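Local coordinates for Cg9734-pa (Drosophila melanogaster, PDB 2BK9), which binds haem in a globin fold with bis-histidyl hexacoordinated iron, and probably serves in oxygen binding and transport, at the protoporphyrin IX containing Fe site. Coordinates in Å, arbitrary orientation; residue numbers count along the deposited sequence, not the author numbering.

The protoporphyrin IX containing Fe site. Residues 31, 38, 41-43, 61, 64-65, 68-69, 89, 92, 95-96, 99, 101, 105-106, 109. With HEM (protoporphyrin IX containing Fe), chain B.
Two histidines hold the haem iron from opposite faces of the porphyrin in this bis-histidyl globin pocket. His96, the proximal histidine, bonds FE through NE2 at 2.0 Å. His61, the distal histidine, fills the sixth position with its own NE2. The NE2-FE-NE2 angle is 179°, and with the four porphyrin nitrogens the shell is near octahedral. An external ligand such as oxygen would presumably have to displace His61 from the iron. His61 reaches inward from helix 56-75 with CG anti to the backbone N. On the proximal side, His96 ND1 donates to Ile92 O at 2.8 Å. The acceptor lies close to the imidazole plane, and the bond is nearly straight (170° at H). It helps to set the ring rotation and may make the imidazole a stronger donor to iron.

The propionates are held differently. Arg99 bends at chi2 and brings NH2 to O2D of one propionate at 2.9 Å, in a salt bridge and hydrogen bond tilted from the guanidinium plane. Its CG packs on methyl CMD. An alanine here would probably loosen that propionate and the haem edge, as it removes both the charged partner and this aliphatic cover. Lys41 NZ donates to Arg99 O from above the carbonyl plane, tying 3-10 helix 97-99 to 3-10 helix 36-41. The other propionate is reached through water 1, which bridges Ser95 OG and O2A.

Carbon contacts cover both faces. Phe42 stacks on the distal face of the pyrrole containing ND, planes 20° apart, with CZ 3.3 Å from the meso carbon CHD. The same CZ sits over the face of the His61 imidazole, backing it from one side. Arg64 runs extended from CG to NE and lays its methylene CD against C3A. Val101 and Ile92 cover the proximal side. Deeper in, Leu109 CD2 rests 3.6 Å from vinyl carbon CAB, and Trp89 meets vinyl carbon CBB edge-on, with CH2 at 3.8 Å.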
# COMPACT_ATOMS: atom_id res chain seq x y z
N PHE A 31 -8.09 -5.93 4.17
CA PHE A 31 -6.95 -6.49 4.87
C PHE A 31 -7.38 -7.15 6.18
O PHE A 31 -7.02 -8.28 6.46
CB PHE A 31 -5.97 -5.36 5.08
CG PHE A 31 -4.70 -5.70 5.80
CD1 PHE A 31 -3.82 -6.67 5.34
CD2 PHE A 31 -4.34 -4.96 6.89
CE1 PHE A 31 -2.62 -6.89 5.96
CE2 PHE A 31 -3.11 -5.16 7.51
CZ PHE A 31 -2.26 -6.14 7.03
N ASN A 38 -3.99 -9.03 11.93
CA ASN A 38 -3.35 -7.75 11.79
C ASN A 38 -4.05 -6.65 12.62
O ASN A 38 -3.41 -5.69 12.99
CB ASN A 38 -3.31 -7.33 10.34
CG ASN A 38 -2.41 -8.23 9.53
OD1 ASN A 38 -1.19 -8.18 9.68
ND2 ASN A 38 -3.01 -9.09 8.69
N LYS A 41 -2.43 -5.35 15.97
CA LYS A 41 -1.31 -4.43 16.00
C LYS A 41 -1.75 -2.99 16.28
O LYS A 41 -0.93 -2.17 16.60
CB LYS A 41 -0.58 -4.45 14.65
CG LYS A 41 0.03 -5.75 14.26
CD LYS A 41 1.18 -6.17 15.08
CE LYS A 41 1.94 -7.35 14.54
NZ LYS A 41 3.10 -7.69 15.41
N PHE A 42 -3.04 -2.70 16.11
CA PHE A 42 -3.55 -1.33 16.16
C PHE A 42 -4.36 -1.08 17.43
O PHE A 42 -5.01 -1.97 17.95
CB PHE A 42 -4.45 -1.06 14.97
CG PHE A 42 -3.74 -0.94 13.67
CD1 PHE A 42 -3.17 0.28 13.31
CD2 PHE A 42 -3.61 -2.04 12.81
CE1 PHE A 42 -2.57 0.44 12.10
CE2 PHE A 42 -2.97 -1.84 11.57
CZ PHE A 42 -2.50 -0.59 11.24
N PRO A 43 -4.48 0.17 17.84
CA PRO A 43 -5.29 0.49 19.02
C PRO A 43 -6.77 0.25 18.87
O PRO A 43 -7.49 0.06 19.84
CB PRO A 43 -5.00 1.97 19.25
CG PRO A 43 -4.37 2.48 17.99
CD PRO A 43 -3.73 1.34 17.35
N HIS A 61 -4.49 5.65 9.17
CA HIS A 61 -3.64 4.67 8.50
C HIS A 61 -4.08 4.43 7.06
O HIS A 61 -3.26 4.29 6.16
CB HIS A 61 -3.56 3.35 9.28
CG HIS A 61 -2.45 2.47 8.82
ND1 HIS A 61 -2.59 1.51 7.86
CD2 HIS A 61 -1.15 2.43 9.18
CE1 HIS A 61 -1.41 0.93 7.64
NE2 HIS A 61 -0.52 1.46 8.45
N ARG A 64 -2.80 7.21 5.05
CA ARG A 64 -1.36 7.08 4.86
C ARG A 64 -1.04 6.17 3.71
O ARG A 64 -0.14 6.45 2.95
CB ARG A 64 -0.69 6.57 6.14
CG ARG A 64 -0.47 7.68 7.20
CD ARG A 64 -0.06 7.19 8.59
NE ARG A 64 0.39 8.32 9.40
CZ ARG A 64 -0.10 8.69 10.57
NH1 ARG A 64 -1.01 7.99 11.20
NH2 ARG A 64 0.41 9.77 11.14
N ILE A 65 -1.71 5.05 3.61
CA ILE A 65 -1.41 4.14 2.51
C ILE A 65 -1.64 4.87 1.18
O ILE A 65 -0.83 4.81 0.28
CB ILE A 65 -2.28 2.88 2.62
CG1 ILE A 65 -1.86 2.04 3.83
CG2 ILE A 65 -2.20 2.07 1.35
CD1 ILE A 65 -2.79 0.92 4.16
N VAL A 68 1.09 7.72 0.65
CA VAL A 68 2.41 7.23 0.34
C VAL A 68 2.47 6.68 -1.09
O VAL A 68 3.45 6.90 -1.78
CB VAL A 68 2.86 6.18 1.40
CG1 VAL A 68 4.15 5.50 1.02
CG2 VAL A 68 3.02 6.87 2.77
N PHE A 69 1.44 5.97 -1.52
CA PHE A 69 1.38 5.61 -2.92
C PHE A 69 1.33 6.82 -3.83
O PHE A 69 1.99 6.87 -4.85
CB PHE A 69 0.22 4.65 -3.19
CG PHE A 69 0.62 3.22 -3.01
CD1 PHE A 69 0.42 2.55 -1.86
CD2 PHE A 69 1.39 2.58 -3.99
CE1 PHE A 69 0.85 1.23 -1.73
CE2 PHE A 69 1.80 1.30 -3.83
CZ PHE A 69 1.50 0.63 -2.70
N TRP A 89 10.24 4.23 0.75
CA TRP A 89 9.83 2.89 1.20
C TRP A 89 10.77 2.31 2.24
O TRP A 89 10.35 1.49 3.04
CB TRP A 89 9.59 1.99 0.00
CG TRP A 89 8.35 2.42 -0.71
CD1 TRP A 89 8.26 3.26 -1.80
CD2 TRP A 89 7.02 2.12 -0.33
NE1 TRP A 89 6.94 3.48 -2.10
CE2 TRP A 89 6.17 2.78 -1.22
CE3 TRP A 89 6.47 1.34 0.67
CZ2 TRP A 89 4.79 2.65 -1.15
CZ3 TRP A 89 5.10 1.22 0.74
CH2 TRP A 89 4.28 1.86 -0.17
N ILE A 92 9.20 3.78 5.30
CA ILE A 92 8.02 3.01 5.69
C ILE A 92 8.43 1.71 6.37
O ILE A 92 7.90 1.34 7.42
CB ILE A 92 7.15 2.72 4.46
CG1 ILE A 92 6.57 4.01 3.87
CG2 ILE A 92 6.04 1.76 4.80
CD1 ILE A 92 5.77 4.83 4.81
N SER A 95 9.73 2.31 9.83
CA SER A 95 8.67 2.77 10.71
C SER A 95 7.84 1.63 11.30
O SER A 95 7.22 1.81 12.34
CB SER A 95 7.72 3.73 9.96
OG SER A 95 8.34 4.98 9.79
N HIS A 96 7.78 0.48 10.66
CA HIS A 96 6.99 -0.63 11.16
C HIS A 96 7.78 -1.62 12.00
O HIS A 96 7.17 -2.50 12.59
CB HIS A 96 6.28 -1.33 10.00
CG HIS A 96 5.22 -0.50 9.36
ND1 HIS A 96 5.47 0.44 8.39
CD2 HIS A 96 3.89 -0.42 9.62
CE1 HIS A 96 4.32 1.03 8.05
NE2 HIS A 96 3.35 0.50 8.76
N ARG A 99 6.53 -2.52 15.34
CA ARG A 99 5.27 -3.21 15.35
C ARG A 99 5.37 -4.62 14.78
O ARG A 99 4.37 -5.28 14.59
CB ARG A 99 4.23 -2.42 14.55
CG ARG A 99 3.88 -1.11 15.16
CD ARG A 99 3.14 -1.29 16.50
NE ARG A 99 2.78 0.03 17.03
CZ ARG A 99 3.63 0.90 17.56
NH1 ARG A 99 4.88 0.56 17.85
NH2 ARG A 99 3.24 2.12 17.87
N VAL A 101 5.74 -5.99 11.86
CA VAL A 101 4.95 -6.27 10.68
C VAL A 101 5.75 -7.21 9.78
O VAL A 101 6.79 -6.82 9.25
CB VAL A 101 4.52 -4.99 9.95
CG1 VAL A 101 3.78 -5.32 8.69
CG2 VAL A 101 3.70 -4.12 10.88
N SER A 105 2.58 -10.38 6.55
CA SER A 105 1.61 -9.31 6.70
C SER A 105 1.67 -8.33 5.54
O SER A 105 0.65 -7.94 4.98
CB SER A 105 1.87 -8.61 8.02
OG SER A 105 1.00 -7.55 8.25
N TYR A 106 2.86 -7.87 5.16
CA TYR A 106 3.00 -7.04 3.99
C TYR A 106 2.43 -7.72 2.74
O TYR A 106 1.73 -7.09 1.94
CB TYR A 106 4.43 -6.64 3.72
CG TYR A 106 4.93 -5.49 4.57
CD1 TYR A 106 4.48 -4.20 4.37
CD2 TYR A 106 5.90 -5.71 5.53
CE1 TYR A 106 4.96 -3.14 5.08
CE2 TYR A 106 6.41 -4.64 6.25
CZ TYR A 106 5.96 -3.36 6.01
OH TYR A 106 6.47 -2.29 6.69
N LEU A 109 -1.27 -7.53 2.64
CA LEU A 109 -1.73 -6.23 2.21
C LEU A 109 -1.53 -6.04 0.71
O LEU A 109 -2.35 -5.40 0.05
CB LEU A 109 -1.01 -5.12 3.00
CG LEU A 109 -1.54 -3.72 2.74
CD1 LEU A 109 -2.95 -3.51 3.19
CD2 LEU A 109 -0.65 -2.66 3.37
CHA HEM B . 1.84 3.08 11.17
CHB HEM B . 2.23 3.48 6.39
CHC HEM B . 1.43 -1.20 6.04
CHD HEM B . 0.59 -1.52 10.72
C1A HEM B . 2.09 3.56 9.91
C2A HEM B . 2.60 4.90 9.61
C3A HEM B . 2.74 5.03 8.27
C4A HEM B . 2.27 3.79 7.72
CMA HEM B . 3.24 6.20 7.40
CAA HEM B . 2.94 5.94 10.68
CBA HEM B . 4.27 5.61 11.35
CGA HEM B . 4.45 6.61 12.47
O1A HEM B . 3.84 6.43 13.56
O2A HEM B . 5.21 7.57 12.28
C1B HEM B . 1.99 2.24 5.86
C2B HEM B . 2.14 1.92 4.46
C3B HEM B . 1.91 0.60 4.37
C4B HEM B . 1.68 0.08 5.68
CMB HEM B . 2.46 2.92 3.39
CAB HEM B . 2.01 -0.27 3.17
CBB HEM B . 1.72 0.09 1.93
C1C HEM B . 1.14 -1.72 7.26
C2C HEM B . 0.86 -3.11 7.58
C3C HEM B . 0.56 -3.20 8.88
C4C HEM B . 0.69 -1.87 9.42
CMC HEM B . 0.93 -4.25 6.56
CAC HEM B . 0.19 -4.47 9.60
CBC HEM B . -0.58 -4.60 10.66
C1D HEM B . 0.83 -0.31 11.27
C2D HEM B . 0.82 -0.02 12.64
C3D HEM B . 1.18 1.35 12.79
C4D HEM B . 1.42 1.81 11.45
CMD HEM B . 0.44 -0.98 13.76
CAD HEM B . 1.30 2.09 14.09
CBD HEM B . -0.03 2.59 14.57
CGD HEM B . 0.04 3.32 15.88
O1D HEM B . -1.03 3.64 16.45
O2D HEM B . 1.17 3.59 16.37
NA HEM B . 1.92 2.90 8.74
NB HEM B . 1.70 1.09 6.60
NC HEM B . 1.03 -0.98 8.41
ND HEM B . 1.21 0.81 10.56
FE HEM B . 1.44 0.98 8.59
O HOH W 1 7.92 6.17 12.22